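Local atomic coordinates of odorant binding protein OBP69a (Ceratitis capitata, PDB entry 6HHE), a protein that probably binds and carries small hydrophobic odorants, as a secreted, all-helical member of the PBP/GOBP family of insect odorant-binding proteins. Residues L102-E105 / C106-T110. Residues are numbered along the deposited sequence; the frame is centred on the assembly and turned at random.
Sequences LTTE and CYIKT
T103 and Y107 sit one turn apart on the alpha-helix 96-110 of this odorant-binding protein fold, bonded through the backbone and packed side by side. Y107 N gives its hydrogen to T103 O at 2.9 Å, in the carbonyl plane. The same T103 O also stands over one face of the Y107 ring, offset toward the rim. Because T103 CG2 stands anti to its own backbone N (OG1 at chi1 -58°), the methyl is brought over the ring in a CH-pi contact, 4.0 Å from the Y107 centroid. T103 OG1, on the side of its backbone N, is hydrogen-bonded to T99 O and Q91 N, and T104 OG1 to A100 O. Cutting Y107 back to an alanine would probably leave T103 CG2 without its aromatic mate and open a gap toward L84 and L115 in the neighbouring helices. The i to i+4 ladder continues with I108 N to T104 O at 2.9 Å; beside it, I108 CG1 lies against T104 O. C106 N likewise bonds to L102 O. E105 O takes two donors, K109 N at 3.1 Å and a water at 2.9 Å. K109, bent at chi4 (57°), curls its NZ back to that water. C106 SG is joined to C88 SG in a disulfide, and the C106 carbonyl also has two donors: T110 N at 3.0 Å and T110 OG1, which reaches C106 O at 2.8 Å from above the carbonyl plane.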
ATOM      1  N   LEU A 102       1.289  -7.259  -5.037  1.00 21.61           N
ATOM      2  CA  LEU A 102       0.591  -7.365  -6.327  1.00 21.30           C
ATOM      3  C   LEU A 102      -0.587  -6.399  -6.398  1.00 21.44           C
ATOM      4  O   LEU A 102      -0.833  -5.790  -7.454  1.00 22.37           O
ATOM      5  CB  LEU A 102       0.116  -8.802  -6.530  1.00 24.56           C
ATOM      6  CG  LEU A 102       1.240  -9.820  -6.692  1.00 25.34           C
ATOM      7  CD1 LEU A 102       0.609 -11.204  -6.588  1.00 30.06           C
ATOM      8  CD2 LEU A 102       1.967  -9.609  -8.005  1.00 25.87           C
ATOM      9  N   THR A 103      -1.342  -6.265  -5.292  1.00 19.59           N
ATOM     10  CA  THR A 103      -2.473  -5.350  -5.296  1.00 19.75           C
ATOM     11  C   THR A 103      -1.980  -3.922  -5.447  1.00 19.94           C
ATOM     12  O   THR A 103      -2.555  -3.142  -6.220  1.00 19.79           O
ATOM     13  CB  THR A 103      -3.309  -5.534  -4.026  1.00 20.50           C
ATOM     14  OG1 THR A 103      -3.736  -6.917  -3.969  1.00 22.94           O
ATOM     15  CG2 THR A 103      -4.549  -4.652  -4.047  1.00 21.98           C
ATOM     16  N   THR A 104      -0.857  -3.579  -4.792  1.00 19.29           N
ATOM     17  CA  THR A 104      -0.340  -2.215  -4.888  1.00 18.08           C
ATOM     18  C   THR A 104       0.240  -1.940  -6.274  1.00 19.65           C
ATOM     19  O   THR A 104       0.109  -0.803  -6.762  1.00 20.27           O
ATOM     20  CB  THR A 104       0.694  -1.969  -3.786  1.00 19.50           C
ATOM     21  OG1 THR A 104       0.037  -2.054  -2.524  1.00 20.98           O
ATOM     22  CG2 THR A 104       1.299  -0.589  -3.921  1.00 20.44           C
ATOM     23  N   GLU A 105       0.801  -2.969  -6.920  1.00 21.29           N
ATOM     24  CA  GLU A 105       1.224  -2.803  -8.309  1.00 21.61           C
ATOM     25  C   GLU A 105       0.038  -2.421  -9.166  1.00 21.32           C
ATOM     26  O   GLU A 105       0.151  -1.542 -10.050  1.00 21.68           O
ATOM     27  CB  GLU A 105       1.865  -4.079  -8.845  1.00 22.26           C
ATOM     28  CG  GLU A 105       3.279  -4.231  -8.381  1.00 34.45           C
ATOM     29  CD  GLU A 105       3.957  -5.421  -9.006  1.00 59.65           C
ATOM     30  OE1 GLU A 105       3.366  -6.524  -8.982  1.00 64.59           O
ATOM     31  OE2 GLU A 105       5.068  -5.238  -9.539  1.00 63.97           O
ATOM     32  N   CYS A 106      -1.119  -3.057  -8.931  1.00 19.63           N
ATOM     33  CA  CYS A 106      -2.329  -2.697  -9.664  1.00 22.09           C
ATOM     34  C   CYS A 106      -2.756  -1.258  -9.339  1.00 18.65           C
ATOM     35  O   CYS A 106      -3.108  -0.479 -10.244  1.00 19.34           O
ATOM     36  CB  CYS A 106      -3.408  -3.711  -9.351  1.00 21.06           C
ATOM     37  SG  CYS A 106      -4.963  -3.331 -10.233  1.00 32.97           S
ATOM     38  N   TYR A 107      -2.714  -0.868  -8.063  1.00 17.80           N
ATOM     39  CA  TYR A 107      -3.053   0.520  -7.703  1.00 17.37           C
ATOM     40  C   TYR A 107      -2.177   1.526  -8.422  1.00 17.62           C
ATOM     41  O   TYR A 107      -2.673   2.569  -8.867  1.00 18.15           O
ATOM     42  CB  TYR A 107      -2.897   0.735  -6.202  1.00 17.61           C
ATOM     43  CG  TYR A 107      -3.837  -0.002  -5.297  1.00 17.24           C
ATOM     44  CD1 TYR A 107      -5.077  -0.520  -5.724  1.00 17.99           C
ATOM     45  CD2 TYR A 107      -3.492  -0.126  -3.963  1.00 20.06           C
ATOM     46  CE1 TYR A 107      -5.922  -1.143  -4.807  1.00 19.70           C
ATOM     47  CE2 TYR A 107      -4.327  -0.797  -3.039  1.00 21.75           C
ATOM     48  CZ  TYR A 107      -5.536  -1.267  -3.478  1.00 21.88           C
ATOM     49  OH  TYR A 107      -6.298  -1.903  -2.514  1.00 23.60           O
ATOM     50  N   ILE A 108      -0.878   1.235  -8.551  1.00 19.43           N
ATOM     51  CA  ILE A 108       0.065   2.172  -9.163  1.00 17.21           C
ATOM     52  C   ILE A 108      -0.251   2.333 -10.639  1.00 19.91           C
ATOM     53  O   ILE A 108      -0.183   3.456 -11.183  1.00 22.17           O
ATOM     54  CB  ILE A 108       1.473   1.635  -8.930  1.00 19.52           C
ATOM     55  CG1 ILE A 108       1.911   1.866  -7.478  1.00 18.51           C
ATOM     56  CG2 ILE A 108       2.479   2.301  -9.924  1.00 23.73           C
ATOM     57  CD1 ILE A 108       3.131   1.016  -7.053  1.00 20.71           C
ATOM     58  N   LYS A 109      -0.634   1.225 -11.299  1.00 19.74           N
ATOM     59  CA  LYS A 109      -1.040   1.293 -12.710  1.00 22.18           C
ATOM     60  C   LYS A 109      -2.341   2.061 -12.878  1.00 23.06           C
ATOM     61  O   LYS A 109      -2.515   2.791 -13.876  1.00 24.45           O
ATOM     62  CB  LYS A 109      -1.219  -0.112 -13.309  1.00 27.18           C
ATOM     63  CG  LYS A 109       0.084  -0.852 -13.551  1.00 50.48           C
ATOM     64  CD  LYS A 109      -0.162  -2.198 -14.218  1.00 65.05           C
ATOM     65  CE  LYS A 109       1.140  -2.969 -14.368  1.00 73.78           C
ATOM     66  NZ  LYS A 109       1.803  -3.148 -13.044  1.00 75.21           N
ATOM     67  N   THR A 110      -3.253   1.970 -11.890  1.00 19.65           N
ATOM     68  CA  THR A 110      -4.601   2.529 -11.996  1.00 19.18           C
ATOM     69  C   THR A 110      -4.640   4.010 -11.682  1.00 20.21           C
ATOM     70  O   THR A 110      -5.296   4.774 -12.402  1.00 22.85           O
ATOM     71  CB  THR A 110      -5.531   1.750 -11.073  1.00 18.73           C
ATOM     72  OG1 THR A 110      -5.496   0.378 -11.514  1.00 23.51           O
ATOM     73  CG2 THR A 110      -6.970   2.281 -11.111  1.00 21.33           C
TER
HETATM   74  O   HOH W   1       2.674  -1.204 -11.491  1.00 33.47           O